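Local atomic coordinates of Serine/threonine-protein kinase Tel1 (Chaetomium thermophilum, PDB entry 6SKY), a protein that phosphorylates serine and threonine residues of proteins using ATP and probably acts as a DNA damage sensor that switches on checkpoint signalling. Residues F1890-A1895 with Q2737-Y2742; A2013-A2018 with T2038-Y2043; Q2044-A2049 with D2053-M2058. All coordinates share one frame; numbering follows the deposited sequence.

The three contacts lie at two levels of the Tel1 fold. Contact 1 ties the FAT region to the PI3/PI4-kinase region by joining helices 1884-1898 and 2732-2755, more than 800 residues apart. Contacts 2 and 3 follow one another inside that long loop, both within the FAT alpha solenoid. They share helix 2035-2047, which meets helix 2011-2021 in contact 2; after it the chain turns back as helix 2052-2070 in contact 3. Their centres are 14 Å apart, and M2058 of contact 3 packs on A2042 of contact 2. Contact 1 is remote, its centre about 40 Å from contact 2 and 49 Å from contact 3, so solenoid packing and the FAT-to-kinase junction are separate places.

Contact 1: F1890-A1895 with Q2737-Y2742; sequences FAELAA and QKRTNY
A single interdomain salt bridge, E1892 to R2739, makes this contact between the FAT alpha solenoid and the kinase domain. Helix 1884-1898 carries the glutamate. Helix 2732-2755 carries the arginine and belongs to the C-terminal lobe of the PI3/PI4-kinase fold, where it precedes the segment that supplies H2762, H2764 and N2765 to the nucleotide and magnesium site. The contact itself lies away from that site.

The two segments stand well apart. Their nearest CA atoms, those of E1892 and R2739, are 12.7 Å from each other, so the gap is spanned by two long side chains arriving from opposite directions and not by ridges packed into grooves. R2739 runs out nearly straight through CG and CD, then bends at chi3 (56°), which swings its guanidinium round so that one edge points at the glutamate. E1892 also bends, at chi2, and presents its carboxylate to that edge.

A single hydrogen bond carries the charge pair: R2739 NH2 donates to E1892 OE2 at 2.6 Å, and the N-H points almost straight at the oxygen (172°). The other carboxylate oxygen, E1892 OE1, lies 3.1 Å from the same R2739 NH2, so the paired, two-nitrogen grip that these groups can form is not made here. The flat groups are turned against each other by about half a right angle.

Around the bridge, R2739 also touches F2725 of helix 2722-2726, while the backbone N of I2810 gives a weak hydrogen bond to E1892 OE2. Glutamate and arginine differ in how they meet: E1892 OE2 lies practically in the plane of the guanidinium, whereas R2739 NH2 comes to that oxygen from above the carboxylate plane, 46° out of it.

Contact 2: A2013-A2018 with T2038-Y2043; sequences ATFTTA and TVYKAY
Two successive helices of the FAT alpha solenoid, 2011-2021 and 2035-2047, are joined here by an offset edge-to-face pair of F2015 and Y2040. The segments run in broadly the same direction, and they come closest at these two residues, whose CA atoms are 6.4 Å apart.

F2015 turns the edge of its ring toward the face of Y2040. The ring centroids of F2015 and Y2040 are 5.2 Å apart with the planes at 67°, and the two side chains cross at about a right angle. The leading atom is F2015 CD1, which sits 3.4 Å from Y2040 CD2; F2015 CE1 follows behind it, by Y2040 CD2 and CE2. Y2040 reaches this position because its CG lies anti to the backbone N (chi1 -178°), which carries the ring across toward helix 2011-2021. One turn after F2015, A2018 approaches the same ring obliquely, its CB 3.7 Å from Y2040 CE1. The tyrosine is thus touched at CD2, CE2 and CE1 by a single helix, and all three residues are buried.

The hydroxyl is held beyond the two helices: Y2040 OH is hydrogen-bonded to I2023 O and L2026 N in the connecting loop, and the ring also meets W2024. Through Y2040, helix 2035-2047 is therefore fastened both to its predecessor and to the loop between them. Because the two segments run the same way, they are not a TPR-type antiparallel hairpin; side-by-side helices packed through buried apolar side chains are characteristic of an alpha solenoid, here the FAT domain of the TPR clan.

Contact 3: Q2044-A2049 with D2053-M2058; sequences QSMYQA and DTVRSM
V2055 CG1 packs on M2046 in the last turn of helix 2035-2047, and CG2 on A2049 in the turn after it, closing a helical hairpin with helix 2052-2070. CG1 lies anti to the backbone N (chi1 -164°), which aims it at M2046 and CG2, anti to the carbonyl carbon, at A2049. V2055 CG1 is 3.9 Å from M2046 CB, while V2055 CG2 is 4.0 Å from A2049 CB. With an alanine here both methyls go, and M2046 and A2049 would probably be left facing a gap between the two helices.

M2046 offers only the root of its side chain. Its extended chain, straight through chi3, carries the sulfur and CE off toward other helices. M2058 behaves differently: bent at chi2 (70°) and again at chi3 (65°), it curls back over S2045, so that M2058 CE comes within 3.9 Å of S2045 CB. S2045 itself is small enough to let the backbones come close, and its OG points into the second helix, 3.6 Å from M2058 CB and 3.8 Å from V2055 CA. These are van der Waals neighbours.

Q2048 is where the chain first leaves helical geometry, and A2049, just past it, drops its methyl onto the start of the next helix. Along that helix S2057 OG donates to D2053 O (2.8 Å), approaching the carbonyl from the face opposite to S2057 N.

The hairpin is backed by further solenoid helices: M2046 and V2055 both touch L2097 of helix 2077-2097, and M2046 reaches on to M2140 and W2141 of helix 2124-2143.

Contact 1: F1890-A1895 with Q2737-Y2742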
ATOM      1  N   PHE A1890      12.521  20.496  32.959  1.00 24.52           N
ATOM      2  CA  PHE A1890      13.610  21.465  33.025  1.00 24.52           C
ATOM      3  C   PHE A1890      13.925  22.046  31.657  1.00 24.52           C
ATOM      4  O   PHE A1890      14.245  23.229  31.544  1.00 24.52           O
ATOM      5  CB  PHE A1890      14.855  20.822  33.615  1.00 24.52           C
ATOM      6  CG  PHE A1890      14.793  20.625  35.087  1.00 24.52           C
ATOM      7  CD1 PHE A1890      14.095  21.492  35.881  1.00 24.52           C
ATOM      8  CD2 PHE A1890      15.438  19.565  35.675  1.00 24.52           C
ATOM      9  CE1 PHE A1890      14.043  21.303  37.232  1.00 24.52           C
ATOM     10  CE2 PHE A1890      15.390  19.379  37.019  1.00 24.52           C
ATOM     11  CZ  PHE A1890      14.694  20.246  37.798  1.00 24.52           C
ATOM     12  N   ALA A1891      13.848  21.233  30.606  1.00 25.97           N
ATOM     13  CA  ALA A1891      14.107  21.735  29.263  1.00 25.97           C
ATOM     14  C   ALA A1891      13.070  22.765  28.847  1.00 25.97           C
ATOM     15  O   ALA A1891      13.391  23.745  28.168  1.00 25.97           O
ATOM     16  CB  ALA A1891      14.136  20.578  28.273  1.00 25.97           C
ATOM     17  N   GLU A1892      11.819  22.569  29.253  1.00 30.73           N
ATOM     18  CA  GLU A1892      10.795  23.557  28.940  1.00 30.73           C
ATOM     19  C   GLU A1892      10.998  24.846  29.722  1.00 30.73           C
ATOM     20  O   GLU A1892      10.817  25.941  29.176  1.00 30.73           O
ATOM     21  CB  GLU A1892       9.421  22.973  29.206  1.00 30.73           C
ATOM     22  CG  GLU A1892       9.174  21.749  28.384  1.00 30.73           C
ATOM     23  CD  GLU A1892       7.849  21.783  27.697  1.00 30.73           C
ATOM     24  OE1 GLU A1892       7.084  22.735  27.949  1.00 30.73           O
ATOM     25  OE2 GLU A1892       7.567  20.864  26.903  1.00 30.73           O
ATOM     26  N   LEU A1893      11.373  24.748  30.997  1.00 31.70           N
ATOM     27  CA  LEU A1893      11.699  25.960  31.746  1.00 31.70           C
ATOM     28  C   LEU A1893      12.877  26.701  31.122  1.00 31.70           C
ATOM     29  O   LEU A1893      12.886  27.935  31.061  1.00 31.70           O
ATOM     30  CB  LEU A1893      11.989  25.615  33.201  1.00 31.70           C
ATOM     31  CG  LEU A1893      10.834  24.980  33.963  1.00 31.70           C
ATOM     32  CD1 LEU A1893      11.248  24.667  35.364  1.00 31.70           C
ATOM     33  CD2 LEU A1893       9.667  25.901  33.973  1.00 31.70           C
ATOM     34  N   ALA A1894      13.872  25.968  30.628  1.00 35.85           N
ATOM     35  CA  ALA A1894      14.995  26.605  29.952  1.00 35.85           C
ATOM     36  C   ALA A1894      14.548  27.326  28.688  1.00 35.85           C
ATOM     37  O   ALA A1894      14.938  28.475  28.438  1.00 35.85           O
ATOM     38  CB  ALA A1894      16.055  25.564  29.619  1.00 35.85           C
ATOM     39  N   ALA A1895      13.746  26.654  27.862  1.00 41.99           N
ATOM     40  CA  ALA A1895      13.243  27.281  26.644  1.00 41.99           C
ATOM     41  C   ALA A1895      12.463  28.547  26.959  1.00 41.99           C
ATOM     42  O   ALA A1895      12.551  29.534  26.225  1.00 41.99           O
ATOM     43  CB  ALA A1895      12.375  26.298  25.865  1.00 41.99           C
ATOM     44  N   GLN A2737       1.815  13.449  32.230  1.00 32.74           N
ATOM     45  CA  GLN A2737       0.625  12.690  31.872  1.00 32.74           C
ATOM     46  C   GLN A2737      -0.563  13.601  31.583  1.00 32.74           C
ATOM     47  O   GLN A2737      -1.317  13.370  30.634  1.00 32.74           O
ATOM     48  CB  GLN A2737       0.291  11.710  32.984  1.00 32.74           C
ATOM     49  CG  GLN A2737      -0.819  10.775  32.649  1.00 32.74           C
ATOM     50  CD  GLN A2737      -1.482  10.242  33.885  1.00 32.74           C
ATOM     51  OE1 GLN A2737      -0.911  10.282  34.970  1.00 32.74           O
ATOM     52  NE2 GLN A2737      -2.705   9.750  33.737  1.00 32.74           N
ATOM     53  N   LYS A2738      -0.744  14.652  32.377  1.00 24.19           N
ATOM     54  CA  LYS A2738      -1.891  15.524  32.177  1.00 24.19           C
ATOM     55  C   LYS A2738      -1.748  16.377  30.931  1.00 24.19           C
ATOM     56  O   LYS A2738      -2.741  16.656  30.256  1.00 24.19           O
ATOM     57  CB  LYS A2738      -2.092  16.415  33.390  1.00 24.19           C
ATOM     58  CG  LYS A2738      -2.257  15.678  34.681  1.00 24.19           C
ATOM     59  CD  LYS A2738      -3.317  14.653  34.607  1.00 24.19           C
ATOM     60  CE  LYS A2738      -3.650  14.134  35.969  1.00 24.19           C
ATOM     61  NZ  LYS A2738      -2.772  13.026  36.344  1.00 24.19           N
ATOM     62  N   ARG A2739      -0.533  16.802  30.602  1.00 37.14           N
ATOM     63  CA  ARG A2739      -0.349  17.540  29.364  1.00 37.14           C
ATOM     64  C   ARG A2739      -0.572  16.652  28.151  1.00 37.14           C
ATOM     65  O   ARG A2739      -1.112  17.110  27.137  1.00 37.14           O
ATOM     66  CB  ARG A2739       1.034  18.156  29.339  1.00 37.14           C
ATOM     67  CG  ARG A2739       1.080  19.468  28.644  1.00 37.14           C
ATOM     68  CD  ARG A2739       2.490  19.930  28.492  1.00 37.14           C
ATOM     69  NE  ARG A2739       3.295  18.937  27.804  1.00 37.14           N
ATOM     70  CZ  ARG A2739       4.554  19.129  27.448  1.00 37.14           C
ATOM     71  NH1 ARG A2739       5.226  18.179  26.826  1.00 37.14           N
ATOM     72  NH2 ARG A2739       5.134  20.283  27.710  1.00 37.14           N
ATOM     73  N   THR A2740      -0.199  15.376  28.236  1.00 27.96           N
ATOM     74  CA  THR A2740      -0.526  14.458  27.152  1.00 27.96           C
ATOM     75  C   THR A2740      -2.028  14.253  27.021  1.00 27.96           C
ATOM     76  O   THR A2740      -2.545  14.169  25.906  1.00 27.96           O
ATOM     77  CB  THR A2740       0.176  13.128  27.368  1.00 27.96           C
ATOM     78  OG1 THR A2740       1.577  13.360  27.490  1.00 27.96           O
ATOM     79  CG2 THR A2740      -0.049  12.227  26.205  1.00 27.96           C
ATOM     80  N   ASN A2741      -2.745  14.155  28.141  1.00 23.98           N
ATOM     81  CA  ASN A2741      -4.200  14.054  28.083  1.00 23.98           C
ATOM     82  C   ASN A2741      -4.814  15.257  27.394  1.00 23.98           C
ATOM     83  O   ASN A2741      -5.730  15.116  26.579  1.00 23.98           O
ATOM     84  CB  ASN A2741      -4.784  13.928  29.482  1.00 23.98           C
ATOM     85  CG  ASN A2741      -4.642  12.558  30.050  1.00 23.98           C
ATOM     86  OD1 ASN A2741      -4.253  11.627  29.361  1.00 23.98           O
ATOM     87  ND2 ASN A2741      -4.974  12.416  31.317  1.00 23.98           N
ATOM     88  N   TYR A2742      -4.347  16.451  27.738  1.00 37.14           N
ATOM     89  CA  TYR A2742      -4.830  17.661  27.085  1.00 37.14           C
ATOM     90  C   TYR A2742      -4.622  17.602  25.578  1.00 37.14           C
ATOM     91  O   TYR A2742      -5.551  17.852  24.804  1.00 37.14           O
ATOM     92  CB  TYR A2742      -4.125  18.867  27.687  1.00 37.14           C
ATOM     93  CG  TYR A2742      -4.317  20.162  26.956  1.00 37.14           C
ATOM     94  CD1 TYR A2742      -3.388  20.599  26.045  1.00 37.14           C
ATOM     95  CD2 TYR A2742      -5.410  20.955  27.192  1.00 37.14           C
ATOM     96  CE1 TYR A2742      -3.548  21.756  25.383  1.00 37.14           C
ATOM     97  CE2 TYR A2742      -5.573  22.119  26.534  1.00 37.14           C
ATOM     98  CZ  TYR A2742      -4.635  22.516  25.631  1.00 37.14           C
ATOM     99  OH  TYR A2742      -4.786  23.693  24.959  1.00 37.14           O
TER

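Contact 2: A2013-A2018 with T2038-Y2043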
ATOM      1  N   ALA A2013      19.788 -10.863  21.290  1.00 26.18           N
ATOM      2  CA  ALA A2013      19.538 -11.453  19.982  1.00 26.18           C
ATOM      3  C   ALA A2013      20.005 -12.896  19.932  1.00 26.18           C
ATOM      4  O   ALA A2013      19.284 -13.774  19.448  1.00 26.18           O
ATOM      5  CB  ALA A2013      20.225 -10.631  18.899  1.00 26.18           C
ATOM      6  N   THR A2014      21.208 -13.160  20.437  1.00 24.22           N
ATOM      7  CA  THR A2014      21.733 -14.518  20.455  1.00 24.22           C
ATOM      8  C   THR A2014      20.775 -15.473  21.143  1.00 24.22           C
ATOM      9  O   THR A2014      20.406 -16.511  20.586  1.00 24.22           O
ATOM     10  CB  THR A2014      23.088 -14.544  21.152  1.00 24.22           C
ATOM     11  OG1 THR A2014      23.976 -13.635  20.499  1.00 24.22           O
ATOM     12  CG2 THR A2014      23.673 -15.923  21.104  1.00 24.22           C
ATOM     13  N   PHE A2015      20.332 -15.125  22.350  1.00 21.99           N
ATOM     14  CA  PHE A2015      19.548 -16.093  23.104  1.00 21.99           C
ATOM     15  C   PHE A2015      18.075 -16.110  22.724  1.00 21.99           C
ATOM     16  O   PHE A2015      17.439 -17.164  22.828  1.00 21.99           O
ATOM     17  CB  PHE A2015      19.761 -15.852  24.589  1.00 21.99           C
ATOM     18  CG  PHE A2015      21.127 -16.228  25.034  1.00 21.99           C
ATOM     19  CD1 PHE A2015      21.400 -17.506  25.443  1.00 21.99           C
ATOM     20  CD2 PHE A2015      22.158 -15.327  24.972  1.00 21.99           C
ATOM     21  CE1 PHE A2015      22.657 -17.862  25.813  1.00 21.99           C
ATOM     22  CE2 PHE A2015      23.415 -15.686  25.344  1.00 21.99           C
ATOM     23  CZ  PHE A2015      23.662 -16.951  25.761  1.00 21.99           C
ATOM     24  N   THR A2016      17.539 -15.012  22.195  1.00 23.70           N
ATOM     25  CA  THR A2016      16.205 -15.049  21.614  1.00 23.70           C
ATOM     26  C   THR A2016      16.169 -15.948  20.392  1.00 23.70           C
ATOM     27  O   THR A2016      15.253 -16.761  20.233  1.00 23.70           O
ATOM     28  CB  THR A2016      15.759 -13.641  21.246  1.00 23.70           C
ATOM     29  OG1 THR A2016      15.759 -12.822  22.414  1.00 23.70           O
ATOM     30  CG2 THR A2016      14.376 -13.668  20.686  1.00 23.70           C
ATOM     31  N   THR A2017      17.166 -15.821  19.515  1.00 21.97           N
ATOM     32  CA  THR A2017      17.223 -16.656  18.325  1.00 21.97           C
ATOM     33  C   THR A2017      17.437 -18.115  18.682  1.00 21.97           C
ATOM     34  O   THR A2017      16.843 -19.004  18.066  1.00 21.97           O
ATOM     35  CB  THR A2017      18.335 -16.160  17.415  1.00 21.97           C
ATOM     36  OG1 THR A2017      18.123 -14.779  17.121  1.00 21.97           O
ATOM     37  CG2 THR A2017      18.350 -16.930  16.138  1.00 21.97           C
ATOM     38  N   ALA A2018      18.280 -18.385  19.677  1.00 23.27           N
ATOM     39  CA  ALA A2018      18.499 -19.760  20.095  1.00 23.27           C
ATOM     40  C   ALA A2018      17.234 -20.376  20.663  1.00 23.27           C
ATOM     41  O   ALA A2018      16.976 -21.562  20.461  1.00 23.27           O
ATOM     42  CB  ALA A2018      19.624 -19.817  21.117  1.00 23.27           C
ATOM     43  N   THR A2038      17.935 -15.507  31.012  1.00 23.92           N
ATOM     44  CA  THR A2038      17.165 -16.134  32.078  1.00 23.92           C
ATOM     45  C   THR A2038      16.153 -17.120  31.518  1.00 23.92           C
ATOM     46  O   THR A2038      16.082 -18.286  31.938  1.00 23.92           O
ATOM     47  CB  THR A2038      16.454 -15.052  32.883  1.00 23.92           C
ATOM     48  OG1 THR A2038      17.419 -14.216  33.522  1.00 23.92           O
ATOM     49  CG2 THR A2038      15.564 -15.659  33.925  1.00 23.92           C
ATOM     50  N   VAL A2039      15.348 -16.656  30.569  1.00 22.67           N
ATOM     51  CA  VAL A2039      14.328 -17.505  29.973  1.00 22.67           C
ATOM     52  C   VAL A2039      14.970 -18.677  29.237  1.00 22.67           C
ATOM     53  O   VAL A2039      14.489 -19.819  29.306  1.00 22.67           O
ATOM     54  CB  VAL A2039      13.440 -16.642  29.063  1.00 22.67           C
ATOM     55  CG1 VAL A2039      12.814 -17.454  28.002  1.00 22.67           C
ATOM     56  CG2 VAL A2039      12.385 -15.969  29.888  1.00 22.67           C
ATOM     57  N   TYR A2040      16.090 -18.425  28.559  1.00 23.14           N
ATOM     58  CA  TYR A2040      16.790 -19.479  27.847  1.00 23.14           C
ATOM     59  C   TYR A2040      17.295 -20.548  28.793  1.00 23.14           C
ATOM     60  O   TYR A2040      17.212 -21.735  28.487  1.00 23.14           O
ATOM     61  CB  TYR A2040      17.953 -18.891  27.066  1.00 23.14           C
ATOM     62  CG  TYR A2040      18.693 -19.916  26.265  1.00 23.14           C
ATOM     63  CD1 TYR A2040      18.140 -20.443  25.123  1.00 23.14           C
ATOM     64  CD2 TYR A2040      19.939 -20.360  26.650  1.00 23.14           C
ATOM     65  CE1 TYR A2040      18.795 -21.375  24.395  1.00 23.14           C
ATOM     66  CE2 TYR A2040      20.602 -21.296  25.920  1.00 23.14           C
ATOM     67  CZ  TYR A2040      20.021 -21.799  24.793  1.00 23.14           C
ATOM     68  OH  TYR A2040      20.672 -22.734  24.046  1.00 23.14           O
ATOM     69  N   LYS A2041      17.857 -20.150  29.934  1.00 25.22           N
ATOM     70  CA  LYS A2041      18.363 -21.137  30.876  1.00 25.22           C
ATOM     71  C   LYS A2041      17.242 -21.989  31.430  1.00 25.22           C
ATOM     72  O   LYS A2041      17.409 -23.198  31.603  1.00 25.22           O
ATOM     73  CB  LYS A2041      19.124 -20.458  32.004  1.00 25.22           C
ATOM     74  CG  LYS A2041      20.403 -19.818  31.551  1.00 25.22           C
ATOM     75  CD  LYS A2041      21.427 -19.817  32.646  1.00 25.22           C
ATOM     76  CE  LYS A2041      21.045 -18.883  33.756  1.00 25.22           C
ATOM     77  NZ  LYS A2041      21.415 -17.489  33.434  1.00 25.22           N
ATOM     78  N   ALA A2042      16.082 -21.389  31.689  1.00 23.66           N
ATOM     79  CA  ALA A2042      14.943 -22.190  32.132  1.00 23.66           C
ATOM     80  C   ALA A2042      14.537 -23.224  31.084  1.00 23.66           C
ATOM     81  O   ALA A2042      14.336 -24.402  31.403  1.00 23.66           O
ATOM     82  CB  ALA A2042      13.767 -21.286  32.475  1.00 23.66           C
ATOM     83  N   TYR A2043      14.421 -22.815  29.819  1.00 20.80           N
ATOM     84  CA  TYR A2043      13.988 -23.780  28.805  1.00 20.80           C
ATOM     85  C   TYR A2043      15.061 -24.817  28.501  1.00 20.80           C
ATOM     86  O   TYR A2043      14.740 -25.976  28.219  1.00 20.80           O
ATOM     87  CB  TYR A2043      13.572 -23.073  27.519  1.00 20.80           C
ATOM     88  CG  TYR A2043      12.286 -22.330  27.661  1.00 20.80           C
ATOM     89  CD1 TYR A2043      11.124 -22.988  27.983  1.00 20.80           C
ATOM     90  CD2 TYR A2043      12.233 -20.969  27.487  1.00 20.80           C
ATOM     91  CE1 TYR A2043       9.957 -22.309  28.129  1.00 20.80           C
ATOM     92  CE2 TYR A2043      11.068 -20.288  27.625  1.00 20.80           C
ATOM     93  CZ  TYR A2043       9.938 -20.956  27.949  1.00 20.80           C
ATOM     94  OH  TYR A2043       8.771 -20.260  28.088  1.00 20.80           O
TER

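Contact 3: Q2044-A2049 with D2053-M2058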
ATOM      1  N   GLN A2044      16.328 -24.422  28.540  1.00 27.68           N
ATOM      2  CA  GLN A2044      17.417 -25.371  28.366  1.00 27.68           C
ATOM      3  C   GLN A2044      17.397 -26.423  29.461  1.00 27.68           C
ATOM      4  O   GLN A2044      17.479 -27.623  29.187  1.00 27.68           O
ATOM      5  CB  GLN A2044      18.741 -24.624  28.359  1.00 27.68           C
ATOM      6  CG  GLN A2044      19.940 -25.499  28.252  1.00 27.68           C
ATOM      7  CD  GLN A2044      21.205 -24.705  28.194  1.00 27.68           C
ATOM      8  OE1 GLN A2044      21.459 -23.868  29.043  1.00 27.68           O
ATOM      9  NE2 GLN A2044      22.008 -24.957  27.184  1.00 27.68           N
ATOM     10  N   SER A2045      17.285 -25.993  30.716  1.00 29.56           N
ATOM     11  CA  SER A2045      17.142 -26.946  31.802  1.00 29.56           C
ATOM     12  C   SER A2045      15.944 -27.848  31.591  1.00 29.56           C
ATOM     13  O   SER A2045      15.976 -29.020  31.964  1.00 29.56           O
ATOM     14  CB  SER A2045      17.008 -26.215  33.124  1.00 29.56           C
ATOM     15  OG  SER A2045      16.452 -27.078  34.086  1.00 29.56           O
ATOM     16  N   MET A2046      14.868 -27.318  31.018  1.00 32.30           N
ATOM     17  CA  MET A2046      13.720 -28.163  30.707  1.00 32.30           C
ATOM     18  C   MET A2046      14.067 -29.206  29.657  1.00 32.30           C
ATOM     19  O   MET A2046      13.502 -30.302  29.658  1.00 32.30           O
ATOM     20  CB  MET A2046      12.557 -27.299  30.236  1.00 32.30           C
ATOM     21  CG  MET A2046      11.242 -28.008  30.158  1.00 32.30           C
ATOM     22  SD  MET A2046       9.974 -26.922  29.519  1.00 32.30           S
ATOM     23  CE  MET A2046       8.570 -28.016  29.570  1.00 32.30           C
ATOM     24  N   TYR A2047      14.994 -28.889  28.762  1.00 31.27           N
ATOM     25  CA  TYR A2047      15.412 -29.844  27.743  1.00 31.27           C
ATOM     26  C   TYR A2047      16.360 -30.894  28.313  1.00 31.27           C
ATOM     27  O   TYR A2047      16.207 -32.088  28.044  1.00 31.27           O
ATOM     28  CB  TYR A2047      16.071 -29.094  26.589  1.00 31.27           C
ATOM     29  CG  TYR A2047      16.557 -29.956  25.460  1.00 31.27           C
ATOM     30  CD1 TYR A2047      15.665 -30.597  24.622  1.00 31.27           C
ATOM     31  CD2 TYR A2047      17.909 -30.102  25.209  1.00 31.27           C
ATOM     32  CE1 TYR A2047      16.103 -31.373  23.589  1.00 31.27           C
ATOM     33  CE2 TYR A2047      18.355 -30.875  24.177  1.00 31.27           C
ATOM     34  CZ  TYR A2047      17.449 -31.509  23.371  1.00 31.27           C
ATOM     35  OH  TYR A2047      17.892 -32.285  22.333  1.00 31.27           O
ATOM     36  N   GLN A2048      17.347 -30.459  29.095  1.00 35.60           N
ATOM     37  CA  GLN A2048      18.386 -31.335  29.635  1.00 35.60           C
ATOM     38  C   GLN A2048      18.076 -31.714  31.081  1.00 35.60           C
ATOM     39  O   GLN A2048      18.782 -31.334  32.011  1.00 35.60           O
ATOM     40  CB  GLN A2048      19.740 -30.649  29.549  1.00 35.60           C
ATOM     41  CG  GLN A2048      19.997 -29.958  28.251  1.00 35.60           C
ATOM     42  CD  GLN A2048      21.260 -29.149  28.283  1.00 35.60           C
ATOM     43  OE1 GLN A2048      21.725 -28.756  29.347  1.00 35.60           O
ATOM     44  NE2 GLN A2048      21.829 -28.894  27.116  1.00 35.60           N
ATOM     45  N   ALA A2049      17.013 -32.484  31.269  1.00 42.73           N
ATOM     46  CA  ALA A2049      16.665 -32.887  32.624  1.00 42.73           C
ATOM     47  C   ALA A2049      15.671 -34.026  32.564  1.00 42.73           C
ATOM     48  O   ALA A2049      14.827 -34.078  31.667  1.00 42.73           O
ATOM     49  CB  ALA A2049      16.076 -31.730  33.433  1.00 42.73           C
ATOM     50  N   ASP A2053      11.985 -31.714  39.321  1.00 55.17           N
ATOM     51  CA  ASP A2053      12.506 -30.922  40.427  1.00 55.17           C
ATOM     52  C   ASP A2053      13.666 -30.041  39.995  1.00 55.17           C
ATOM     53  O   ASP A2053      13.785 -28.903  40.461  1.00 55.17           O
ATOM     54  CB  ASP A2053      12.927 -31.856  41.551  1.00 55.17           C
ATOM     55  CG  ASP A2053      11.919 -32.960  41.786  1.00 55.17           C
ATOM     56  OD1 ASP A2053      10.787 -32.652  42.211  1.00 55.17           O
ATOM     57  OD2 ASP A2053      12.250 -34.134  41.523  1.00 55.17           O
ATOM     58  N   THR A2054      14.520 -30.539  39.102  1.00 48.12           N
ATOM     59  CA  THR A2054      15.585 -29.710  38.557  1.00 48.12           C
ATOM     60  C   THR A2054      15.017 -28.527  37.783  1.00 48.12           C
ATOM     61  O   THR A2054      15.526 -27.400  37.878  1.00 48.12           O
ATOM     62  CB  THR A2054      16.477 -30.552  37.651  1.00 48.12           C
ATOM     63  OG1 THR A2054      16.679 -31.838  38.241  1.00 48.12           O
ATOM     64  CG2 THR A2054      17.813 -29.875  37.452  1.00 48.12           C
ATOM     65  N   VAL A2055      13.955 -28.762  37.018  1.00 41.66           N
ATOM     66  CA  VAL A2055      13.368 -27.692  36.230  1.00 41.66           C
ATOM     67  C   VAL A2055      12.709 -26.666  37.137  1.00 41.66           C
ATOM     68  O   VAL A2055      12.814 -25.457  36.902  1.00 41.66           O
ATOM     69  CB  VAL A2055      12.380 -28.269  35.206  1.00 41.66           C
ATOM     70  CG1 VAL A2055      12.083 -27.248  34.151  1.00 41.66           C
ATOM     71  CG2 VAL A2055      12.951 -29.508  34.583  1.00 41.66           C
ATOM     72  N   ARG A2056      12.024 -27.120  38.187  1.00 43.96           N
ATOM     73  CA  ARG A2056      11.450 -26.173  39.133  1.00 43.96           C
ATOM     74  C   ARG A2056      12.531 -25.347  39.810  1.00 43.96           C
ATOM     75  O   ARG A2056      12.354 -24.147  40.034  1.00 43.96           O
ATOM     76  CB  ARG A2056      10.617 -26.901  40.176  1.00 43.96           C
ATOM     77  CG  ARG A2056       9.259 -27.327  39.699  1.00 43.96           C
ATOM     78  CD  ARG A2056       8.630 -28.245  40.712  1.00 43.96           C
ATOM     79  NE  ARG A2056       7.317 -28.713  40.298  1.00 43.96           N
ATOM     80  CZ  ARG A2056       6.685 -29.730  40.869  1.00 43.96           C
ATOM     81  NH1 ARG A2056       5.487 -30.098  40.439  1.00 43.96           N
ATOM     82  NH2 ARG A2056       7.256 -30.387  41.865  1.00 43.96           N
ATOM     83  N   SER A2057      13.659 -25.966  40.141  1.00 40.82           N
ATOM     84  CA  SER A2057      14.737 -25.216  40.768  1.00 40.82           C
ATOM     85  C   SER A2057      15.288 -24.158  39.830  1.00 40.82           C
ATOM     86  O   SER A2057      15.592 -23.039  40.255  1.00 40.82           O
ATOM     87  CB  SER A2057      15.840 -26.167  41.209  1.00 40.82           C
ATOM     88  OG  SER A2057      15.317 -27.163  42.062  1.00 40.82           O
ATOM     89  N   MET A2058      15.416 -24.485  38.545  1.00 35.96           N
ATOM     90  CA  MET A2058      15.933 -23.501  37.598  1.00 35.96           C
ATOM     91  C   MET A2058      14.951 -22.354  37.390  1.00 35.96           C
ATOM     92  O   MET A2058      15.353 -21.188  37.305  1.00 35.96           O
ATOM     93  CB  MET A2058      16.261 -24.176  36.274  1.00 35.96           C
ATOM     94  CG  MET A2058      16.925 -23.264  35.289  1.00 35.96           C
ATOM     95  SD  MET A2058      18.597 -22.817  35.745  1.00 35.96           S
ATOM     96  CE  MET A2058      19.380 -24.412  35.639  1.00 35.96           C
TER